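Long-range contacts in alpha-1,3-glucanase (Streptomyces thermodiastaticus, PDB 7C7D), which hydrolyses alpha-1,3-glucosidic linkages in alpha-1,3-glucan, as the thermostable catalytic unit of a family GH87 glycosidase: residues A[348-353]-A[372-377]; A[447-452]-A[484-489]; A[543-548]-A[573-578]. All blocks are in the same frame, centred on the assembly; numbering follows the deposited sequence. Where two conformers were deposited one is given.

Interaction 1: A[348-353]-A[372-377]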
loop_
_atom_site.group_PDB
_atom_site.type_symbol
_atom_site.label_atom_id
_atom_site.label_comp_id
_atom_site.label_asym_id
_atom_site.label_seq_id
_atom_site.Cartn_x
_atom_site.Cartn_y
_atom_site.Cartn_z
ATOM N N LEU A 348 -0.089 3.876 6.723
ATOM C CA LEU A 348 -0.391 2.659 7.459
ATOM C C LEU A 348 -1.835 2.690 7.914
ATOM O O LEU A 348 -2.336 3.732 8.348
ATOM C CB LEU A 348 0.462 2.546 8.719
ATOM C CG LEU A 348 1.948 2.785 8.508
ATOM C CD1 LEU A 348 2.644 2.850 9.838
ATOM C CD2 LEU A 348 2.511 1.670 7.671
ATOM N N ASP A 349 -2.488 1.533 7.870
ATOM C CA ASP A 349 -3.788 1.352 8.521
ATOM C C ASP A 349 -4.813 2.371 8.006
ATOM O O ASP A 349 -5.277 3.258 8.730
ATOM C CB ASP A 349 -3.671 1.465 10.049
ATOM C CG ASP A 349 -2.613 0.563 10.647
ATOM O OD1 ASP A 349 -2.473 -0.601 10.210
ATOM O OD2 ASP A 349 -1.938 1.018 11.596
ATOM N N THR A 350 -5.160 2.229 6.732
ATOM C CA THR A 350 -6.190 3.064 6.133
ATOM C C THR A 350 -7.352 2.174 5.726
ATOM O O THR A 350 -7.149 1.038 5.300
ATOM C CB THR A 350 -5.652 3.871 4.931
ATOM O OG1 THR A 350 -5.146 2.986 3.923
ATOM C CG2 THR A 350 -4.525 4.813 5.357
ATOM N N THR A 351 -8.580 2.666 5.883
ATOM C CA THR A 351 -9.712 1.799 5.575
ATOM C C THR A 351 -10.021 1.717 4.086
ATOM O O THR A 351 -10.827 0.870 3.683
ATOM C CB THR A 351 -10.954 2.191 6.372
ATOM O OG1 THR A 351 -11.313 3.539 6.052
ATOM C CG2 THR A 351 -10.701 2.051 7.866
ATOM N N ALA A 352 -9.384 2.549 3.264
ATOM C CA ALA A 352 -9.470 2.428 1.816
ATOM C C ALA A 352 -8.068 2.600 1.230
ATOM O O ALA A 352 -7.086 2.181 1.857
ATOM C CB ALA A 352 -10.489 3.414 1.230
ATOM N N ASP A 353 -7.954 3.187 0.038
ATOM C CA ASP A 353 -6.673 3.245 -0.659
ATOM C C ASP A 353 -5.635 4.039 0.130
ATOM O O ASP A 353 -5.952 4.967 0.876
ATOM C CB ASP A 353 -6.839 3.954 -2.011
ATOM C CG ASP A 353 -7.593 3.135 -3.054
ATOM O OD1 ASP A 353 -8.229 2.116 -2.733
ATOM O OD2 ASP A 353 -7.542 3.538 -4.232
ATOM N N ARG A 372 1.389 -0.216 4.380
ATOM C CA ARG A 372 0.955 -1.455 5.006
ATOM C C ARG A 372 -0.499 -1.316 5.433
ATOM O O ARG A 372 -0.890 -0.296 6.004
ATOM C CB ARG A 372 1.809 -1.776 6.244
ATOM C CG ARG A 372 1.335 -2.983 7.041
ATOM C CD ARG A 372 2.161 -3.199 8.306
ATOM N NE ARG A 372 3.481 -3.777 8.031
ATOM C CZ ARG A 372 4.576 -3.471 8.716
ATOM N NH1 ARG A 372 4.519 -2.582 9.695
ATOM N NH2 ARG A 372 5.735 -4.041 8.408
ATOM N N ASN A 373 -1.294 -2.354 5.177
ATOM C CA ASN A 373 -2.650 -2.460 5.737
ATOM C C ASN A 373 -3.591 -1.374 5.201
ATOM O O ASN A 373 -4.279 -0.686 5.961
ATOM C CB ASN A 373 -2.640 -2.492 7.272
ATOM C CG ASN A 373 -3.976 -2.918 7.870
ATOM O OD1 ASN A 373 -4.750 -3.655 7.255
ATOM N ND2 ASN A 373 -4.237 -2.465 9.094
ATOM N N GLN A 374 -3.619 -1.230 3.876
ATOM C CA GLN A 374 -4.646 -0.449 3.206
ATOM C C GLN A 374 -5.895 -1.307 3.056
ATOM O O GLN A 374 -5.818 -2.537 3.033
ATOM C CB GLN A 374 -4.150 0.005 1.828
ATOM C CG GLN A 374 -3.264 1.237 1.861
ATOM C CD GLN A 374 -2.121 1.121 2.856
ATOM O OE1 GLN A 374 -1.159 0.372 2.636
ATOM N NE2 GLN A 374 -2.210 1.863 3.958
ATOM N N GLY A 375 -7.054 -0.657 2.966
ATOM C CA GLY A 375 -8.315 -1.363 2.850
ATOM C C GLY A 375 -8.812 -1.577 1.437
ATOM O O GLY A 375 -9.951 -2.010 1.242
ATOM N N ASP A 376 -7.998 -1.261 0.442
ATOM C CA ASP A 376 -8.317 -1.381 -0.972
ATOM C C ASP A 376 -6.982 -1.155 -1.675
ATOM O O ASP A 376 -5.942 -1.219 -1.013
ATOM C CB ASP A 376 -9.363 -0.326 -1.337
ATOM C CG ASP A 376 -10.223 -0.724 -2.523
ATOM O OD1 ASP A 376 -9.668 -1.080 -3.581
ATOM O OD2 ASP A 376 -11.467 -0.672 -2.401
ATOM N N ASP A 377 -6.985 -0.862 -2.971
ATOM C CA ASP A 377 -5.755 -0.650 -3.735
ATOM C C ASP A 377 -4.774 0.201 -2.942
ATOM O O ASP A 377 -5.098 1.322 -2.543
ATOM C CB ASP A 377 -6.082 0.095 -5.029
ATOM C CG ASP A 377 -6.901 -0.715 -6.005
ATOM O OD1 ASP A 377 -6.709 -1.941 -6.109
ATOM O OD2 ASP A 377 -7.727 -0.093 -6.706
HETATM O O HOH W 1 -11.938 -1.506 3.002
HETATM O O HOH W 2 -8.865 2.244 -6.040
#
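Gln374 lays its side chain against the hydroxyl of Thr350, with Gln374 CG 3.3 Å from Thr350 OG1. The Gln374 chain bends at chi2 (51°), which turns CD aside. Its NE2 donates to Thr350 OG1 at 3.1 Å, the oxygen lying near the amide plane. Thr350 OG1 in turn donates to the carbonyl O of Ala352, which also takes the N-H of Gly375 at 3.0 Å. The two donors arrive on opposite faces of this carbonyl and grip it between them. One residue earlier in each segment, Asn373 ND2 reaches Asp349 OD1 at 2.8 Å in an almost straight bond (171°). It comes from the anti side of a carboxylate turned 76° from the amide, while Asp349 OD2 is taken by Gln325 and the backbone of Asn164. Asp349 N to Arg372 O and Thr350 N to Asn373 O tie the backbones where both chains, with positive phi at Asp349 and Asn373, turn the same corner. Gly375 lets its CA come to 3.5 Å from Thr351 O, and a water joins Thr351 O to Gly375 O.

At the far end three carboxylates gather: Asp353 OD1 touches Asp376 CB at 3.0 Å, and a water donates to both Asp353 OD2 and Asp377 OD2. Arg300 makes a salt bridge with Asp376, and Tyr410 and Asn405 bind Asp377. Such a gathering on a parallel beta-helix is consistent with the active-site aspartates of glycosidases with this fold, as in GH28. The contact stacks the turn from strand 341-348 to strand 355-357 on that from 365-372 to 379-382, between the coil holding Gln325 and His326 and the one holding Asn402 and Asn405.

Interaction 2: A[447-452]-A[484-489]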
loop_
_atom_site.group_PDB
_atom_site.type_symbol
_atom_site.label_atom_id
_atom_site.label_comp_id
_atom_site.label_asym_id
_atom_site.label_seq_id
_atom_site.Cartn_x
_atom_site.Cartn_y
_atom_site.Cartn_z
ATOM N N ALA A 447 -3.569 4.485 -22.691
ATOM C CA ALA A 447 -3.083 5.051 -23.943
ATOM C C ALA A 447 -1.575 5.250 -23.865
ATOM O O ALA A 447 -0.993 5.377 -22.783
ATOM C CB ALA A 447 -3.763 6.385 -24.275
ATOM N N GLY A 448 -0.954 5.308 -25.038
ATOM C CA GLY A 448 0.484 5.521 -25.101
ATOM C C GLY A 448 1.223 4.263 -24.725
ATOM O O GLY A 448 0.939 3.183 -25.252
ATOM N N THR A 449 2.169 4.392 -23.801
ATOM C CA THR A 449 2.986 3.279 -23.342
ATOM C C THR A 449 2.821 3.136 -21.839
ATOM O O THR A 449 2.949 4.115 -21.097
ATOM C CB THR A 449 4.458 3.531 -23.670
ATOM O OG1 THR A 449 4.599 3.713 -25.082
ATOM C CG2 THR A 449 5.328 2.355 -23.237
ATOM N N ILE A 450 2.539 1.921 -21.392
ATOM C CA ILE A 450 2.513 1.598 -19.975
ATOM C C ILE A 450 3.766 0.788 -19.693
ATOM O O ILE A 450 3.922 -0.324 -20.213
ATOM C CB ILE A 450 1.255 0.810 -19.586
ATOM C CG1 ILE A 450 -0.014 1.443 -20.186
ATOM C CG2 ILE A 450 1.166 0.691 -18.076
ATOM C CD1 ILE A 450 -0.297 2.870 -19.722
ATOM N N THR A 451 4.655 1.345 -18.882
ATOM C CA THR A 451 5.945 0.740 -18.592
ATOM C C THR A 451 5.893 0.122 -17.201
ATOM O O THR A 451 5.743 0.836 -16.208
ATOM C CB THR A 451 7.028 1.820 -18.649
ATOM O OG1 THR A 451 7.066 2.403 -19.959
ATOM C CG2 THR A 451 8.388 1.244 -18.321
ATOM N N VAL A 452 6.014 -1.194 -17.135
ATOM C CA VAL A 452 5.949 -1.935 -15.880
ATOM C C VAL A 452 7.287 -2.655 -15.743
ATOM O O VAL A 452 7.478 -3.739 -16.293
ATOM C CB VAL A 452 4.768 -2.911 -15.869
ATOM C CG1 VAL A 452 4.671 -3.636 -14.529
ATOM C CG2 VAL A 452 3.460 -2.184 -16.211
ATOM N N GLU A 484 -5.373 -0.557 -25.992
ATOM C CA GLU A 484 -4.899 0.229 -27.123
ATOM C C GLU A 484 -3.566 0.906 -26.851
ATOM O O GLU A 484 -2.992 1.511 -27.767
ATOM C CB GLU A 484 -5.949 1.268 -27.543
ATOM C CG GLU A 484 -7.347 0.694 -27.750
ATOM C CD GLU A 484 -7.460 -0.235 -28.948
ATOM O OE1 GLU A 484 -6.473 -0.400 -29.696
ATOM O OE2 GLU A 484 -8.554 -0.812 -29.140
ATOM N N ALA A 485 -3.068 0.816 -25.625
ATOM C CA ALA A 485 -1.709 1.204 -25.306
ATOM C C ALA A 485 -0.766 0.046 -25.605
ATOM O O ALA A 485 -1.182 -1.102 -25.768
ATOM C CB ALA A 485 -1.606 1.560 -23.823
ATOM N N ARG A 486 0.518 0.365 -25.689
ATOM C CA ARG A 486 1.560 -0.647 -25.594
ATOM C C ARG A 486 1.851 -0.888 -24.119
ATOM O O ARG A 486 1.992 0.065 -23.347
ATOM C CB ARG A 486 2.806 -0.117 -26.300
ATOM C CG ARG A 486 4.049 -0.960 -26.213
ATOM C CD ARG A 486 5.213 -0.142 -26.754
ATOM N NE ARG A 486 6.468 -0.881 -26.768
ATOM C CZ ARG A 486 7.080 -1.278 -27.876
ATOM N NH1 ARG A 486 6.549 -1.001 -29.060
ATOM N NH2 ARG A 486 8.224 -1.945 -27.803
ATOM N N VAL A 487 1.913 -2.150 -23.710
ATOM C CA VAL A 487 2.190 -2.496 -22.319
ATOM C C VAL A 487 3.467 -3.320 -22.309
ATOM O O VAL A 487 3.506 -4.430 -22.860
ATOM C CB VAL A 487 1.025 -3.246 -21.660
ATOM C CG1 VAL A 487 1.351 -3.551 -20.211
ATOM C CG2 VAL A 487 -0.266 -2.435 -21.768
ATOM N N ASP A 488 4.519 -2.766 -21.707
ATOM C CA ASP A 488 5.845 -3.377 -21.680
ATOM C C ASP A 488 6.148 -3.801 -20.252
ATOM O O ASP A 488 6.333 -2.948 -19.376
ATOM C CB ASP A 488 6.898 -2.384 -22.165
ATOM C CG ASP A 488 6.703 -1.991 -23.602
ATOM O OD1 ASP A 488 6.420 -2.875 -24.428
ATOM O OD2 ASP A 488 6.854 -0.795 -23.913
ATOM N N ILE A 489 6.206 -5.108 -20.023
ATOM C CA ILE A 489 6.375 -5.678 -18.692
ATOM C C ILE A 489 7.757 -6.316 -18.658
ATOM O O ILE A 489 7.972 -7.392 -19.229
ATOM C CB ILE A 489 5.268 -6.690 -18.372
ATOM C CG1 ILE A 489 3.889 -6.033 -18.491
ATOM C CG2 ILE A 489 5.472 -7.289 -16.994
ATOM C CD1 ILE A 489 2.748 -7.012 -18.677
HETATM O O HOH W 3 -2.478 4.366 -27.407
HETATM O O HOH W 4 8.201 0.894 -21.975
#
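Ala485 pushes its methyl into the corner of the neighbouring coil at Ala447 and Gly448. Its CB lies 3.3 Å from Gly448 O and 3.7 Å from Ala447 C, and the CG1 of Ile450 closes the hollow from beyond at 4.0 Å. Gly448, with positive phi, makes the bend that shapes this recess. Past the corner the chains run as parallel strands, 449-452 and 486-489, only 11° apart, and side chains alternate between two faces.

On the face of Ile450, Val487, Val452 and Ile489 the bumps are aliphatic branches set level with one another. Val487 CG2 sits beside Ile450 CB at 4.2 Å; two residues on, Ile489 CG1 meets Val452 CB. With CG2 of Val487 and CG1 of Ile489 both anti to the carbonyl carbon (chi1 of Ile489 -57°), each lies beside its own backbone N. Leu474 of strand 474-477 touches both Val452 and Ile489.

The other face is polar. The methyl CG2 of Thr449 crosses to Asp488 OD2 at 3.6 Å, diagonally across the ladder. The same oxygen receives Arg486 NE at 2.9 Å on its syn lone pair, in the guanidinium plane, and a water that links it to Thr451 OG1.

Between the faces four backbone bonds alternate in direction, three of them nearly straight and the first, Arg486 N to Gly448 O, more bent; the others are Ile450 N to Arg486 O, Asp488 N to Ile450 O and Val452 N to Asp488 O. The contact is thus two-sided, with its aliphatic side chains on the buried face, while the Arg486-Asp488 salt bridge within one strand, helped by water, would offset the charge of the carboxylate on the more exposed side.

Interaction 3: A[543-548]-A[573-578]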
loop_
_atom_site.group_PDB
_atom_site.type_symbol
_atom_site.label_atom_id
_atom_site.label_comp_id
_atom_site.label_asym_id
_atom_site.label_seq_id
_atom_site.Cartn_x
_atom_site.Cartn_y
_atom_site.Cartn_z
ATOM N N ARG A 543 9.488 -13.083 -23.843
ATOM C CA ARG A 543 10.908 -13.346 -24.013
ATOM C C ARG A 543 11.576 -13.371 -22.648
ATOM O O ARG A 543 11.209 -12.609 -21.750
ATOM C CB ARG A 543 11.607 -12.231 -24.822
ATOM C CG ARG A 543 11.192 -12.082 -26.268
ATOM C CD ARG A 543 12.083 -11.063 -26.978
ATOM N NE ARG A 543 11.949 -9.720 -26.419
ATOM C CZ ARG A 543 11.118 -8.797 -26.894
ATOM N NH1 ARG A 543 10.350 -9.077 -27.938
ATOM N NH2 ARG A 543 11.053 -7.598 -26.328
ATOM N N ASN A 544 12.585 -14.234 -22.505
ATOM C CA ASN A 544 13.483 -14.178 -21.356
ATOM C C ASN A 544 12.767 -14.386 -20.026
ATOM O O ASN A 544 13.166 -13.823 -19.005
ATOM C CB ASN A 544 14.288 -12.878 -21.374
ATOM C CG ASN A 544 15.003 -12.696 -22.684
ATOM O OD1 ASN A 544 15.605 -13.650 -23.191
ATOM N ND2 ASN A 544 14.915 -11.505 -23.269
ATOM N N VAL A 545 11.731 -15.220 -20.019
ATOM C CA VAL A 545 11.024 -15.573 -18.794
ATOM C C VAL A 545 11.564 -16.914 -18.315
ATOM O O VAL A 545 11.388 -17.936 -18.986
ATOM C CB VAL A 545 9.509 -15.622 -19.018
ATOM C CG1 VAL A 545 8.796 -16.109 -17.755
ATOM C CG2 VAL A 545 9.000 -14.246 -19.438
ATOM N N THR A 546 12.247 -16.902 -17.172
ATOM C CA THR A 546 12.814 -18.100 -16.558
ATOM C C THR A 546 11.933 -18.500 -15.380
ATOM O O THR A 546 11.775 -17.723 -14.435
ATOM C CB THR A 546 14.224 -17.792 -16.046
ATOM O OG1 THR A 546 15.042 -17.310 -17.123
ATOM C CG2 THR A 546 14.858 -19.032 -15.430
ATOM N N ALA A 547 11.375 -19.708 -15.423
ATOM C CA ALA A 547 10.483 -20.189 -14.378
ATOM C C ALA A 547 11.052 -21.447 -13.743
ATOM O O ALA A 547 11.626 -22.300 -14.432
ATOM C CB ALA A 547 9.093 -20.501 -14.942
ATOM N N THR A 548 10.884 -21.564 -12.429
ATOM C CA THR A 548 11.169 -22.797 -11.710
ATOM C C THR A 548 10.023 -23.046 -10.737
ATOM O O THR A 548 9.354 -22.109 -10.297
ATOM C CB THR A 548 12.493 -22.727 -10.930
ATOM O OG1 THR A 548 12.455 -21.640 -9.998
ATOM C CG2 THR A 548 13.670 -22.523 -11.877
ATOM N N GLY A 573 11.716 -16.172 -27.460
ATOM C CA GLY A 573 13.028 -16.699 -27.169
ATOM C C GLY A 573 13.467 -16.443 -25.735
ATOM O O GLY A 573 12.963 -15.560 -25.036
ATOM N N GLY A 574 14.430 -17.245 -25.295
ATOM C CA GLY A 574 15.019 -17.079 -23.988
ATOM C C GLY A 574 14.168 -17.551 -22.836
ATOM O O GLY A 574 14.529 -17.297 -21.685
ATOM N N ASN A 575 13.063 -18.242 -23.107
ATOM C CA ASN A 575 12.171 -18.713 -22.059
ATOM C C ASN A 575 12.577 -20.116 -21.638
ATOM O O ASN A 575 13.010 -20.921 -22.465
ATOM C CB ASN A 575 10.731 -18.738 -22.574
ATOM C CG ASN A 575 10.233 -17.362 -22.980
ATOM O OD1 ASN A 575 10.320 -16.404 -22.209
ATOM N ND2 ASN A 575 9.701 -17.259 -24.196
ATOM N N SER A 576 12.428 -20.417 -20.350
ATOM C CA SER A 576 12.733 -21.761 -19.885
ATOM C C SER A 576 11.904 -22.092 -18.655
ATOM O O SER A 576 11.542 -21.208 -17.876
ATOM C CB SER A 576 14.222 -21.936 -19.560
ATOM O OG SER A 576 14.611 -21.111 -18.475
ATOM N N GLY A 577 11.608 -23.380 -18.492
ATOM C CA GLY A 577 10.929 -23.872 -17.316
ATOM C C GLY A 577 9.421 -23.826 -17.366
ATOM O O GLY A 577 8.774 -24.265 -16.404
ATOM N N TRP A 578 8.833 -23.322 -18.448
ATOM C CA TRP A 578 7.381 -23.242 -18.541
ATOM C C TRP A 578 6.901 -23.633 -19.933
ATOM O O TRP A 578 5.927 -23.078 -20.453
ATOM C CB TRP A 578 6.846 -21.877 -18.088
ATOM C CG TRP A 578 7.378 -20.684 -18.834
ATOM C CD1 TRP A 578 8.642 -20.155 -18.756
ATOM C CD2 TRP A 578 6.655 -19.856 -19.754
ATOM N NE1 TRP A 578 8.750 -19.063 -19.583
ATOM C CE2 TRP A 578 7.545 -18.855 -20.204
ATOM C CE3 TRP A 578 5.346 -19.868 -20.248
ATOM C CZ2 TRP A 578 7.167 -17.874 -21.118
ATOM C CZ3 TRP A 578 4.972 -18.894 -21.157
ATOM C CH2 TRP A 578 5.881 -17.907 -21.584
HETATM O O HOH W 5 15.239 -18.657 -19.347
HETATM O O HOH W 6 14.130 -22.313 -15.880
#
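Trp578 has its CG between the backbone N and the carbonyl carbon (chi1 58°), and the indole that follows presents its NE1 edge to Val545. In Asn575, CG stands anti to the carbonyl carbon (chi1 -61°), and OD1 takes the N-H of Val545 at 2.9 Å, within the carbonyl plane. Val545 is therefore held at both ends of its backbone. Its O accepts Ser576 N and, at 2.9 Å, Trp578 NE1, which reach it from opposite faces of the carbonyl; the indole N-H comes from 48° above that plane. The Val545 side chain crosses the indole at about a right angle, with CG1 3.5 Å from NE1 and CB 3.9 Å from CZ2, and Ala547 CB meets Trp578 CD1 at 3.9 Å. Asn544 N to Gly573 O and Ala547 N to Ser576 O complete the backbone pairing. Outside, one water joins Thr546 OG1, Ser576 OG and Gly574 O. The loop after strand 567-571 thus lies along strand 538-550 at the C-terminal end of the parallel beta-helix, strand 517-527 flanks that strand through Val519 and Ala522, and Trp578 rests on Val531 and Val532 of strand 530-534.

Overall arrangement
The three contacts come in series along the chain and mark three separate levels along one right-handed parallel beta-helix. The centres of interactions 1 and 2 are about 27 Å apart, those of interactions 2 and 3 about 22 Å, and those of interactions 1 and 3 about 35 Å. None touches another, although interactions 2 and 3 approach to about 6 Å between nearest atoms and are linked through strand 517-527, which pairs with both 486-495 and 538-550. Interaction 1 also faces the N-terminal beta domain, where Arg372 binds Asp194 and Asn164 and its side chain is about 9 Å from the calcium ion. Its aspartate cluster lies near the middle of the chain, in keeping with a possible place in the active site; interaction 3 finishes the C-terminal end.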